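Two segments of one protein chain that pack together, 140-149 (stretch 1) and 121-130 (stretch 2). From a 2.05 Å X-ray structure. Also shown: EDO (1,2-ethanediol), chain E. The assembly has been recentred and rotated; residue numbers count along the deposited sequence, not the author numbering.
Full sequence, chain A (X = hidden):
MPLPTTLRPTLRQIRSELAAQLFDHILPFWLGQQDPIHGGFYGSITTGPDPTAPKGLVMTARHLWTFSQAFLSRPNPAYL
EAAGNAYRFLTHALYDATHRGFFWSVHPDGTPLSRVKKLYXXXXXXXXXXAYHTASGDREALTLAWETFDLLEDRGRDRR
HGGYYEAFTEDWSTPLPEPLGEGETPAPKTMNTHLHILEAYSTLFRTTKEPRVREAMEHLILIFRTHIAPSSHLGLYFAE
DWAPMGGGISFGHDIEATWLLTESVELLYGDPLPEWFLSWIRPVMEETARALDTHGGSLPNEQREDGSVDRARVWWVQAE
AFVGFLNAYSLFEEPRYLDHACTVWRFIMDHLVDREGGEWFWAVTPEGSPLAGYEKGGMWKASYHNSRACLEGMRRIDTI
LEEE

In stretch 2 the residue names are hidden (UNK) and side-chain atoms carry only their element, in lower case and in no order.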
# COMPACT_ATOMS: atom_id res chain seq x y z
N GLU A 140 -9.00 21.10 7.62
CA GLU A 140 -9.46 21.06 6.24
C GLU A 140 -9.10 19.74 5.55
O GLU A 140 -9.87 19.25 4.71
CB GLU A 140 -8.88 22.26 5.47
CG GLU A 140 -8.84 22.08 3.97
CD GLU A 140 -7.95 23.10 3.30
OE1 GLU A 140 -8.29 24.31 3.34
OE2 GLU A 140 -6.90 22.70 2.74
N ALA A 141 -7.95 19.15 5.91
CA ALA A 141 -7.56 17.86 5.34
C ALA A 141 -8.58 16.77 5.65
O ALA A 141 -8.87 15.93 4.79
CB ALA A 141 -6.18 17.44 5.86
N LEU A 142 -9.12 16.76 6.88
CA LEU A 142 -10.14 15.76 7.20
C LEU A 142 -11.44 16.04 6.46
O LEU A 142 -12.11 15.11 5.99
CB LEU A 142 -10.38 15.71 8.72
CG LEU A 142 -11.17 14.49 9.24
CD1 LEU A 142 -10.36 13.21 9.08
CD2 LEU A 142 -11.59 14.68 10.68
N THR A 143 -11.82 17.31 6.32
CA THR A 143 -13.02 17.61 5.54
C THR A 143 -12.87 17.13 4.10
O THR A 143 -13.81 16.56 3.53
CB THR A 143 -13.32 19.11 5.61
OG1 THR A 143 -13.64 19.44 6.97
CG2 THR A 143 -14.51 19.46 4.73
N LEU A 144 -11.68 17.29 3.52
CA LEU A 144 -11.46 16.81 2.16
C LEU A 144 -11.51 15.29 2.09
O LEU A 144 -12.04 14.72 1.13
CB LEU A 144 -10.14 17.35 1.62
CG LEU A 144 -10.29 18.76 1.07
CD1 LEU A 144 -8.95 19.45 0.94
CD2 LEU A 144 -10.98 18.69 -0.28
N ALA A 145 -10.95 14.60 3.08
CA ALA A 145 -11.06 13.15 3.07
C ALA A 145 -12.53 12.73 3.12
O ALA A 145 -12.93 11.76 2.48
CB ALA A 145 -10.28 12.55 4.24
N TRP A 146 -13.35 13.50 3.84
CA TRP A 146 -14.77 13.16 3.98
C TRP A 146 -15.53 13.40 2.68
O TRP A 146 -16.41 12.61 2.31
CB TRP A 146 -15.39 13.97 5.11
CG TRP A 146 -15.24 13.35 6.45
CD1 TRP A 146 -14.72 13.94 7.57
CD2 TRP A 146 -15.61 12.03 6.84
NE1 TRP A 146 -14.75 13.06 8.63
CE2 TRP A 146 -15.29 11.88 8.20
CE3 TRP A 146 -16.19 10.94 6.16
CZ2 TRP A 146 -15.54 10.71 8.90
CZ3 TRP A 146 -16.43 9.79 6.86
CH2 TRP A 146 -16.10 9.68 8.21
N GLU A 147 -15.22 14.51 2.00
CA GLU A 147 -15.79 14.76 0.68
C GLU A 147 -15.47 13.63 -0.28
O GLU A 147 -16.33 13.18 -1.05
CB GLU A 147 -15.26 16.09 0.14
CG GLU A 147 -16.00 16.63 -1.10
CD GLU A 147 -15.34 17.87 -1.68
OE1 GLU A 147 -14.14 17.85 -2.01
OE2 GLU A 147 -16.04 18.89 -1.78
N THR A 148 -14.22 13.15 -0.26
CA THR A 148 -13.82 12.12 -1.22
C THR A 148 -14.47 10.78 -0.90
O THR A 148 -14.97 10.10 -1.80
CB THR A 148 -12.28 12.02 -1.22
OG1 THR A 148 -11.71 13.34 -1.26
CG2 THR A 148 -11.78 11.23 -2.41
N PHE A 149 -14.44 10.38 0.39
CA PHE A 149 -15.24 9.24 0.87
C PHE A 149 -16.67 9.31 0.35
O PHE A 149 -17.20 8.34 -0.20
CB PHE A 149 -15.24 9.24 2.40
CG PHE A 149 -16.12 8.17 3.03
CD1 PHE A 149 -15.71 6.84 3.10
CD2 PHE A 149 -17.37 8.51 3.53
CE1 PHE A 149 -16.52 5.87 3.70
CE2 PHE A 149 -18.19 7.53 4.13
CZ PHE A 149 -17.75 6.21 4.21
N UNK A 121 -6.62 5.90 -6.83
CA UNK A 121 -5.93 7.10 -6.39
C UNK A 121 -6.70 7.95 -5.40
O UNK A 121 -6.13 8.53 -4.48
N UNK A 122 -8.01 8.09 -5.62
CA UNK A 122 -8.83 8.81 -4.66
C UNK A 122 -8.85 8.11 -3.30
O UNK A 122 -8.91 8.78 -2.26
c UNK A 122 -10.24 8.99 -5.23
o UNK A 122 -10.62 11.26 -5.92
c UNK A 122 -10.30 10.12 -6.26
n UNK A 122 -9.95 9.83 -7.50
N UNK A 123 -8.78 6.77 -3.28
CA UNK A 123 -8.59 6.03 -2.03
C UNK A 123 -7.32 6.48 -1.32
O UNK A 123 -7.36 6.91 -0.16
c UNK A 123 -8.53 4.52 -2.27
N UNK A 124 -6.17 6.38 -2.00
CA UNK A 124 -4.91 6.80 -1.40
C UNK A 124 -4.98 8.23 -0.88
O UNK A 124 -4.39 8.54 0.16
c UNK A 124 -1.30 4.11 -0.98
c UNK A 124 -1.54 3.01 -1.78
c UNK A 124 -2.02 5.30 -1.20
c UNK A 124 -3.76 6.66 -2.40
c UNK A 124 -2.51 3.10 -2.79
c UNK A 124 -3.21 4.29 -3.00
c UNK A 124 -2.96 5.40 -2.21
N UNK A 125 -5.71 9.12 -1.56
CA UNK A 125 -5.85 10.48 -1.06
C UNK A 125 -6.56 10.47 0.29
O UNK A 125 -6.15 11.18 1.22
c UNK A 125 -6.62 11.36 -2.06
N UNK A 126 -7.63 9.70 0.42
CA UNK A 126 -8.32 9.63 1.71
C UNK A 126 -7.35 9.11 2.77
O UNK A 126 -7.14 9.75 3.81
c UNK A 126 -10.10 8.32 2.99
c UNK A 126 -9.58 8.76 1.59
c UNK A 126 -10.66 9.50 0.79
N UNK A 127 -6.70 7.98 2.48
CA UNK A 127 -5.68 7.38 3.35
C UNK A 127 -4.66 8.42 3.83
O UNK A 127 -4.43 8.58 5.03
c UNK A 127 -3.35 3.84 5.14
c UNK A 127 -1.76 4.36 3.41
c UNK A 127 -2.09 3.69 4.58
o UNK A 127 -1.13 2.89 5.19
c UNK A 127 -3.97 5.38 3.32
c UNK A 127 -4.98 6.25 2.58
c UNK A 127 -4.31 4.69 4.49
c UNK A 127 -2.68 5.19 2.80
N UNK A 128 -4.09 9.17 2.89
CA UNK A 128 -3.05 10.13 3.22
C UNK A 128 -3.59 11.38 3.92
O UNK A 128 -2.88 11.98 4.73
c UNK A 128 -2.28 10.55 1.97
N UNK A 129 -4.81 11.81 3.58
CA UNK A 129 -5.36 13.00 4.22
C UNK A 129 -5.71 12.74 5.68
O UNK A 129 -5.59 13.64 6.52
c UNK A 129 -6.13 15.72 2.46
c UNK A 129 -7.52 14.04 1.22
c UNK A 129 -6.35 14.25 2.17
c UNK A 129 -6.60 13.49 3.48
N UNK A 130 -6.16 11.53 5.98
CA UNK A 130 -6.42 11.15 7.36
C UNK A 130 -5.12 11.14 8.16
O UNK A 130 -5.06 11.67 9.28
c UNK A 130 -7.10 9.78 7.40
C1 EDO E . -1.32 0.77 8.62
O1 EDO E . -1.49 2.19 8.55
C2 EDO E . -2.27 0.10 7.64
O2 EDO E . -2.51 1.03 6.58

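Position 121 has no atoms beyond the backbone, so it is Gly121. It lies out of reach of stretch 1; with no side chain it takes up the least room in a buried site. Its O accepts the helical hydrogen bond from N of position 125.

Position 122 carries two carbons, the second bearing one oxygen and one nitrogen, with the oxygen near Thr148. That is a short carboxamide, since a carboxylate would show two oxygens: Asn122. Its CA-to-CB bond points toward stretch 1, and OD1 lies 3.7 Å from CG2 of Thr148, a van der Waals approach to a methyl group. Both OD1 and ND2 are hydrogen-bonded elsewhere in the structure, so this polar group can be buried at little cost.

At position 123 there is a single side-chain carbon, pointing away from stretch 1; one carbon alone means Ala123, whose methyl adds little bulk to the buried site.

Position 124 has one carbon followed by a ring of six carbons with no heteroatom, hence Phe124. The ring is out of reach of stretch 1, and its wholly apolar surface suits its buried setting.

One carbon again marks position 125 as Ala125. Its CB points toward stretch 1 but lies 5.2 Å from CG2 of Thr148; a lone methyl keeps this face slim.

Position 126 shows three carbons, one attached to CA and carrying the other two, packed against Ala145, Thr148 and Phe149. Branching at CB without oxygen means Val126. Its CA-to-CB bond runs sideways, yet CG2 is 3.6 Å from both O of Ala145 and CB of Thr148, while CG1 is 4.4 Å from CB of Ala145. A compact, branched side chain suits this spot, where the backbones come close.

Position 127 has one carbon and a six-carbon ring bearing an oxygen, the signature of Tyr127. Its CA-to-CB bond points away from stretch 1; its OH instead forms a hydrogen bond of 2.7 Å with O2 of the 1,2-ethanediol, which lies at the ring edge, near its plane.

Position 128, with one carbon, is Ala128, out of reach of stretch 1; its small methyl fits a buried site.

Position 129 has four carbons forked at the second, lying against Ala141, Leu144 and Ala145, so it is Leu129. With its CA-to-CB bond toward stretch 1, it is covered there more than any other residue of the pair. Its CB meets O of Ala141 at 3.6 Å and CB of Ala145 at 3.9 Å; CD2 lies 3.8 Å from CB of Ala141, and CD1 4.2 Å from CB of Leu144. The longer chain spreads apolar surface over all three.

Position 130, a single carbon set sideways, is Ala130, whose small CB remains 5.0 Å from CD1 of Leu142.

The two helices run nearly antiparallel, at 154°, with axes 8.5 Å apart at closest approach. Small alanines on stretch 1 permit this closeness: CA of Ala145 is 4.7 Å from CA of Val126. No hydrogen bond crosses between the stretches; Thr148 instead directs OG1 to O of Leu144 at 2.8 Å. Close apolar packing holds the pair together, burying 400 Å² in all.

Stretch 2 121-130: GNAFAVYALA
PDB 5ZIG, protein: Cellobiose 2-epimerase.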